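Protein yojF (Bacillus subtilis, PDB 1NJH) is of unknown function, a small, mostly beta protein of the DUF1806 family that crystallised as an assembly of two chains. Local coordinates at residues E82-E86 with M97-L101; S15-Y19 with Y57-I62. All blocks are in the same frame, centred on the assembly; numbering follows the deposited sequence. Where two conformers were deposited one is given.

Contact 1. Residues E82-E86 with M97-L101; sequences EGLTE and MAGHL
T85 and E86 both turn their backbone N-H groups onto the carbonyl oxygen of A98, while A98 N returns a bond to E86 O at 3.0 Å; the strands 82-84 and 97-101, only 5.1 Å apart at their axes, run at 100° to one another. The two bonds to A98 O differ in approach: E86 N arrives nearly in line with the carbonyl (C=O...N 164°) at 2.9 Å, whereas T85 N comes in bent and tilted from the carbonyl plane at 2.8 Å. Two residues opposite one define a classic beta bulge, and it is immediately preceded by a G1 bulge, in which G83 and L84 both face Y68 on strand 68-74. Two bulges in succession are consistent with the sharp turn of strand 78-89, which pairs with both 68-74 and its hairpin partner 95-101 in the curled antiparallel sheet. Where the strands cross, G83 O meets the CA-H of G99 at 3.2 Å between the carbon and the oxygen, an approach that a side chain on G99 would block, since its CB would run into that same oxygen. G83 adopts a backbone conformation strained for any residue with a CB. Among the side chains, L84 lays CD2 against the A98 backbone, 3.8 Å from A98 N, and 4.2 Å from M97 CB; both leucine and selenomethionine continue onto V70. On the other face, E86 CG sits between its own backbone N and carbonyl carbon (chi1 58°), which lays that methylene 3.4 Å from A98 O and extends the carboxylate alongside the A98 methyl.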
ATOM      1  N   GLU A  82       8.659   5.025   2.756  1.00 19.84           N
ATOM      2  CA  GLU A  82       9.792   5.962   2.788  1.00 20.90           C
ATOM      3  C   GLU A  82       9.262   7.394   2.840  1.00 23.47           C
ATOM      4  O   GLU A  82       8.170   7.673   2.350  1.00 24.92           O
ATOM      5  CB  GLU A  82      10.651   5.784   1.532  1.00 23.64           C
ATOM      6  CG  GLU A  82      11.589   6.954   1.201  1.00 33.89           C
ATOM      7  CD  GLU A  82      12.764   7.077   2.158  1.00 42.09           C
ATOM      8  OE1 GLU A  82      12.585   7.596   3.286  1.00 43.42           O
ATOM      9  OE2 GLU A  82      13.873   6.643   1.780  1.00 46.56           O
ATOM     10  N   GLY A  83      10.037   8.296   3.438  1.00 21.80           N
ATOM     11  CA  GLY A  83       9.631   9.688   3.526  1.00 19.20           C
ATOM     12  C   GLY A  83       8.912  10.060   4.804  1.00 22.91           C
ATOM     13  O   GLY A  83       8.282  11.112   4.867  1.00 21.93           O
ATOM     14  N   LEU A  84       8.995   9.207   5.818  1.00 20.02           N
ATOM     15  CA  LEU A  84       8.336   9.479   7.095  1.00 19.77           C
ATOM     16  C   LEU A  84       9.134  10.498   7.909  1.00 22.54           C
ATOM     17  O   LEU A  84      10.354  10.373   8.045  1.00 23.52           O
ATOM     18  CB  LEU A  84       8.198   8.178   7.883  1.00 18.90           C
ATOM     19  CG  LEU A  84       7.343   7.121   7.162  1.00 18.19           C
ATOM     20  CD1 LEU A  84       7.441   5.808   7.923  1.00 21.37           C
ATOM     21  CD2 LEU A  84       5.875   7.575   7.050  1.00 16.39           C
ATOM     22  N   THR A  85       8.447  11.496   8.458  1.00 23.54           N
ATOM     23  CA  THR A  85       9.123  12.525   9.254  1.00 25.24           C
ATOM     24  C   THR A  85       8.515  12.766  10.627  1.00 26.62           C
ATOM     25  O   THR A  85       9.196  13.271  11.530  1.00 27.57           O
ATOM     26  CB  THR A  85       9.139  13.888   8.523  1.00 28.37           C
ATOM     27  OG1 THR A  85       7.794  14.323   8.299  1.00 31.57           O
ATOM     28  CG2 THR A  85       9.879  13.785   7.197  1.00 24.93           C
ATOM     29  N   GLU A  86       7.242  12.420  10.798  1.00 22.22           N
ATOM     30  CA  GLU A  86       6.573  12.642  12.075  1.00 28.42           C
ATOM     31  C   GLU A  86       5.800  11.430  12.566  1.00 28.07           C
ATOM     32  O   GLU A  86       5.526  10.498  11.803  1.00 28.57           O
ATOM     33  CB  GLU A  86       5.643  13.848  11.959  1.00 33.08           C
ATOM     34  CG  GLU A  86       4.591  13.715  10.879  1.00 38.11           C
ATOM     35  CD  GLU A  86       3.855  15.016  10.626  1.00 44.76           C
ATOM     36  OE1 GLU A  86       2.774  14.972   9.999  1.00 46.17           O
ATOM     37  OE2 GLU A  86       4.364  16.079  11.048  1.00 45.79           O
HETATM   38  N   MSE A  97       2.360   7.216  11.801  1.00 18.13           N
HETATM   39  CA  MSE A  97       3.522   7.861  11.213  1.00 18.62           C
HETATM   40  C   MSE A  97       3.139   8.517   9.896  1.00 20.59           C
HETATM   41  O   MSE A  97       2.223   8.069   9.199  1.00 21.12           O
HETATM   42  CB  MSE A  97       4.631   6.831  10.985  1.00 21.52           C
HETATM   43  CG  MSE A  97       5.128   6.218  12.264  1.00 21.44           C
HETATM   44 SE   MSE A  97       6.221   4.678  11.890  0.80 33.44          SE
HETATM   45  CE  MSE A  97       4.798   3.428  11.432  1.00 23.88           C
ATOM     46  N   ALA A  98       3.841   9.588   9.545  1.00 19.95           N
ATOM     47  CA  ALA A  98       3.528  10.284   8.306  1.00 19.52           C
ATOM     48  C   ALA A  98       4.662  11.156   7.817  1.00 22.47           C
ATOM     49  O   ALA A  98       5.607  11.454   8.556  1.00 22.46           O
ATOM     50  CB  ALA A  98       2.269  11.134   8.501  1.00 23.09           C
ATOM     51  N   GLY A  99       4.559  11.562   6.559  1.00 22.01           N
ATOM     52  CA  GLY A  99       5.550  12.428   5.963  1.00 25.62           C
ATOM     53  C   GLY A  99       4.875  13.266   4.900  1.00 26.86           C
ATOM     54  O   GLY A  99       3.887  12.842   4.314  1.00 26.65           O
ATOM     55  N   HIS A 100       5.364  14.479   4.679  1.00 30.20           N
ATOM     56  CA  HIS A 100       4.789  15.330   3.645  1.00 34.11           C
ATOM     57  C   HIS A 100       5.881  16.178   3.018  1.00 36.09           C
ATOM     58  O   HIS A 100       6.608  16.876   3.719  1.00 38.48           O
ATOM     59  CB  HIS A 100       3.702  16.248   4.206  1.00 38.57           C
ATOM     60  CG  HIS A 100       3.105  17.159   3.175  1.00 43.85           C
ATOM     61  ND1 HIS A 100       3.068  18.529   3.320  1.00 46.55           N
ATOM     62  CD2 HIS A 100       2.553  16.894   1.968  1.00 45.26           C
ATOM     63  CE1 HIS A 100       2.518  19.069   2.246  1.00 47.90           C
ATOM     64  NE2 HIS A 100       2.198  18.098   1.409  1.00 47.34           N
ATOM     65  N   LEU A 101       6.003  16.094   1.700  1.00 36.01           N
ATOM     66  CA  LEU A 101       6.997  16.865   0.969  1.00 38.64           C
ATOM     67  C   LEU A 101       6.242  17.956   0.234  1.00 38.68           C
ATOM     68  O   LEU A 101       5.655  17.707  -0.822  1.00 38.68           O
ATOM     69  CB  LEU A 101       7.733  15.986  -0.043  1.00 41.26           C
ATOM     70  CG  LEU A 101       8.615  14.852   0.481  1.00 44.24           C
ATOM     71  CD1 LEU A 101       9.322  14.197  -0.695  1.00 45.25           C
ATOM     72  CD2 LEU A 101       9.631  15.391   1.469  1.00 44.03           C
TER

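Contact 2. Residues S15-Y19 with Y57-I62; sequences SLERY and YHQAKI
Y57 reaches the last turn of helix 9-18 hydroxyl first, and that hydroxyl donates a 2.7 Å hydrogen bond to the carbonyl oxygen of L16. The acceptor lies in the plane of the Y57 ring, and the donor in turn lies in the L16 carbonyl plane, on a lone pair (C=O...O 125°). The two tyrosines do not stack: their side chains slant across each other, so that Y57 OH comes to the edge of the Y19 ring and touches Y19 CB at 3.2 Å. Over one face of the Y57 ring, toward its rim, lie Y19 O and a water that donates to Y19 O and accepts from Y57 N, bridging the two backbones. With CG placed between backbone N and carbonyl carbon (chi1 60°), the Y57 ring is directed at the helix end. Beside this bond L16 points at the strand: its CB packs on the A60 methyl at 3.9 Å, and CD1 reaches I62 CB at 4.2 Å. Q13, one turn earlier, ties the same helix to this strand edge through A60 O and I62 N. A phenylalanine in place of Y57 has no hydroxyl, so L16 O would probably lose its short bond and the ring its polar tie to the helix. Y19 sends its own hydroxyl away to N93 O. The chemistry implies a helix terminus fastened by one hydroxyl bond to L16 O and a water bridge from Y19 O to Y57 N, with the apolar L16, A60 and I62 alongside.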
ATOM      1  N   SER A  15       8.556   1.159  19.450  1.00 27.37           N
ATOM      2  CA  SER A  15       7.124   0.997  19.217  1.00 25.92           C
ATOM      3  C   SER A  15       6.844  -0.097  18.179  1.00 24.56           C
ATOM      4  O   SER A  15       5.897  -0.879  18.319  1.00 22.00           O
ATOM      5  CB  SER A  15       6.521   2.326  18.750  1.00 30.84           C
ATOM      6  OG  SER A  15       5.117   2.219  18.585  1.00 37.79           O
ATOM      7  N   LEU A  16       7.668  -0.157  17.138  1.00 23.24           N
ATOM      8  CA  LEU A  16       7.485  -1.172  16.106  1.00 23.34           C
ATOM      9  C   LEU A  16       7.667  -2.569  16.687  1.00 24.41           C
ATOM     10  O   LEU A  16       6.874  -3.467  16.420  1.00 23.20           O
ATOM     11  CB  LEU A  16       8.468  -0.962  14.946  1.00 20.85           C
ATOM     12  CG  LEU A  16       8.310   0.284  14.062  1.00 18.78           C
ATOM     13  CD1 LEU A  16       9.548   0.433  13.162  1.00 20.06           C
ATOM     14  CD2 LEU A  16       7.058   0.180  13.186  1.00 16.22           C
ATOM     15  N   GLU A  17       8.709  -2.759  17.491  1.00 26.64           N
ATOM     16  CA  GLU A  17       8.967  -4.069  18.080  1.00 27.81           C
ATOM     17  C   GLU A  17       7.827  -4.480  19.005  1.00 28.96           C
ATOM     18  O   GLU A  17       7.586  -5.665  19.230  1.00 30.11           O
ATOM     19  CB  GLU A  17      10.307  -4.031  18.824  1.00 26.54           C
ATOM     20  CG  GLU A  17      11.400  -3.490  17.926  1.00 29.04           C
ATOM     21  CD  GLU A  17      12.753  -3.368  18.587  1.00 33.37           C
ATOM     22  OE1 GLU A  17      12.809  -3.098  19.807  1.00 36.45           O
ATOM     23  OE2 GLU A  17      13.766  -3.510  17.868  1.00 32.97           O
ATOM     24  N   ARG A  18       7.119  -3.485  19.521  0.50 29.66           N
ATOM     25  CA  ARG A  18       5.993  -3.712  20.414  0.50 32.40           C
ATOM     26  C   ARG A  18       4.885  -4.507  19.720  0.50 30.46           C
ATOM     27  O   ARG A  18       4.300  -5.417  20.307  0.53 32.14           O
ATOM     28  CB  ARG A  18       5.442  -2.363  20.877  0.50 36.84           C
ATOM     29  CG  ARG A  18       4.308  -2.428  21.884  0.50 42.03           C
ATOM     30  CD  ARG A  18       3.631  -1.068  21.987  0.41 46.80           C
ATOM     31  NE  ARG A  18       4.605   0.013  22.132  0.47 49.87           N
ATOM     32  CZ  ARG A  18       4.318   1.305  22.005  0.58 51.30           C
ATOM     33  NH1 ARG A  18       3.079   1.687  21.729  0.55 52.51           N
ATOM     34  NH2 ARG A  18       5.272   2.214  22.147  0.56 51.79           N
ATOM     35  N   TYR A  19       4.616  -4.166  18.462  1.00 27.53           N
ATOM     36  CA  TYR A  19       3.557  -4.815  17.687  1.00 25.62           C
ATOM     37  C   TYR A  19       4.009  -6.037  16.896  1.00 25.57           C
ATOM     38  O   TYR A  19       3.206  -6.639  16.188  1.00 26.36           O
ATOM     39  CB  TYR A  19       2.930  -3.832  16.688  1.00 24.95           C
ATOM     40  CG  TYR A  19       2.361  -2.578  17.293  1.00 30.87           C
ATOM     41  CD1 TYR A  19       1.109  -2.573  17.904  1.00 35.37           C
ATOM     42  CD2 TYR A  19       3.083  -1.387  17.259  1.00 32.26           C
ATOM     43  CE1 TYR A  19       0.591  -1.400  18.469  1.00 36.04           C
ATOM     44  CE2 TYR A  19       2.580  -0.222  17.819  1.00 37.44           C
ATOM     45  CZ  TYR A  19       1.337  -0.234  18.423  1.00 36.79           C
ATOM     46  OH  TYR A  19       0.869   0.925  18.997  1.00 41.39           O
ATOM     47  N   TYR A  57       3.923  -9.232  11.543  1.00 17.69           N
ATOM     48  CA  TYR A  57       5.311  -9.084  11.095  1.00 18.80           C
ATOM     49  C   TYR A  57       6.259  -9.553  12.187  1.00 23.67           C
ATOM     50  O   TYR A  57       5.987  -9.364  13.379  1.00 22.81           O
ATOM     51  CB  TYR A  57       5.604  -7.626  10.679  1.00 18.11           C
ATOM     52  CG  TYR A  57       5.427  -6.570  11.745  1.00 19.37           C
ATOM     53  CD1 TYR A  57       6.441  -6.294  12.663  1.00 18.23           C
ATOM     54  CD2 TYR A  57       4.282  -5.764  11.768  1.00 14.13           C
ATOM     55  CE1 TYR A  57       6.329  -5.234  13.568  1.00 14.35           C
ATOM     56  CE2 TYR A  57       4.160  -4.699  12.669  1.00 15.85           C
ATOM     57  CZ  TYR A  57       5.185  -4.443  13.557  1.00 18.02           C
ATOM     58  OH  TYR A  57       5.099  -3.387  14.424  1.00 19.77           O
ATOM     59  N   HIS A  58       7.376 -10.165  11.786  1.00 21.78           N
ATOM     60  CA  HIS A  58       8.341 -10.679  12.765  1.00 27.06           C
ATOM     61  C   HIS A  58       9.633  -9.879  12.911  1.00 26.86           C
ATOM     62  O   HIS A  58      10.365 -10.040  13.893  1.00 30.82           O
ATOM     63  CB  HIS A  58       8.647 -12.157  12.481  1.00 29.77           C
ATOM     64  CG  HIS A  58       8.770 -12.493  11.026  1.00 36.59           C
ATOM     65  ND1 HIS A  58       9.975 -12.483  10.354  1.00 40.72           N
ATOM     66  CD2 HIS A  58       7.838 -12.860  10.114  1.00 38.90           C
ATOM     67  CE1 HIS A  58       9.778 -12.831   9.096  1.00 38.74           C
ATOM     68  NE2 HIS A  58       8.490 -13.065   8.923  1.00 40.31           N
ATOM     69  N   GLN A  59       9.924  -9.035  11.932  1.00 24.41           N
ATOM     70  CA  GLN A  59      11.093  -8.160  11.978  1.00 23.02           C
ATOM     71  C   GLN A  59      10.602  -6.794  11.520  1.00 21.15           C
ATOM     72  O   GLN A  59       9.721  -6.697  10.658  1.00 21.04           O
ATOM     73  CB  GLN A  59      12.213  -8.667  11.069  1.00 24.65           C
ATOM     74  CG  GLN A  59      13.005  -9.816  11.679  1.00 33.28           C
ATOM     75  CD  GLN A  59      13.763  -9.409  12.937  1.00 38.62           C
ATOM     76  OE1 GLN A  59      13.956 -10.221  13.849  1.00 43.25           O
ATOM     77  NE2 GLN A  59      14.208  -8.157  12.986  1.00 40.89           N
ATOM     78  N   ALA A  60      11.152  -5.742  12.119  1.00 20.48           N
ATOM     79  CA  ALA A  60      10.757  -4.376  11.795  1.00 18.00           C
ATOM     80  C   ALA A  60      11.907  -3.444  12.084  1.00 20.55           C
ATOM     81  O   ALA A  60      12.597  -3.589  13.096  1.00 21.52           O
ATOM     82  CB  ALA A  60       9.530  -3.972  12.635  1.00 21.17           C
ATOM     83  N   LYS A  61      12.122  -2.482  11.195  1.00 16.27           N
ATOM     84  CA  LYS A  61      13.192  -1.532  11.392  1.00 20.97           C
ATOM     85  C   LYS A  61      12.940  -0.182  10.760  1.00 21.79           C
ATOM     86  O   LYS A  61      12.443  -0.094   9.635  1.00 22.48           O
ATOM     87  CB  LYS A  61      14.500  -2.112  10.841  1.00 25.81           C
ATOM     88  CG  LYS A  61      15.716  -1.216  11.046  1.00 34.19           C
ATOM     89  CD  LYS A  61      17.003  -1.978  10.766  1.00 37.01           C
ATOM     90  CE  LYS A  61      18.242  -1.098  10.936  1.00 42.34           C
ATOM     91  NZ  LYS A  61      18.382  -0.555  12.316  1.00 42.20           N
ATOM     92  N   ILE A  62      13.253   0.878  11.500  1.00 20.53           N
ATOM     93  CA  ILE A  62      13.142   2.218  10.956  1.00 20.95           C
ATOM     94  C   ILE A  62      14.589   2.611  10.682  1.00 24.13           C
ATOM     95  O   ILE A  62      15.461   2.414  11.534  1.00 25.08           O
ATOM     96  CB  ILE A  62      12.469   3.213  11.936  1.00 22.08           C
ATOM     97  CG1 ILE A  62      12.543   4.626  11.347  1.00 21.46           C
ATOM     98  CG2 ILE A  62      13.099   3.110  13.320  1.00 23.28           C
ATOM     99  CD1 ILE A  62      11.651   5.634  12.062  1.00 24.40           C
TER
HETATM  100  O   HOH W   1       2.730  -7.917  13.794  1.00 21.57           O

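Both contacts reach the same curled antiparallel sheet, on opposite sides of the chain's centre, with their own centres about 17 Å apart and nearest atoms about 4 Å apart. Contact 1 is strand against strand within one hairpin and only partly buried; main-chain bonds hold it, with a close glycine-to-glycine approach and apolar packing of L84 on M97. Contact 2 is the more buried of the two, and joins helix 9-18 to strand 45-63, elements far apart in sequence, through side chains, one tyrosine hydroxyl and a bridging water. Strands 68-74 and 95-101 connect them: V70 lies against L84 and M97 in contact 1 and I62 in contact 2, while L95 packs on L16 and Y19.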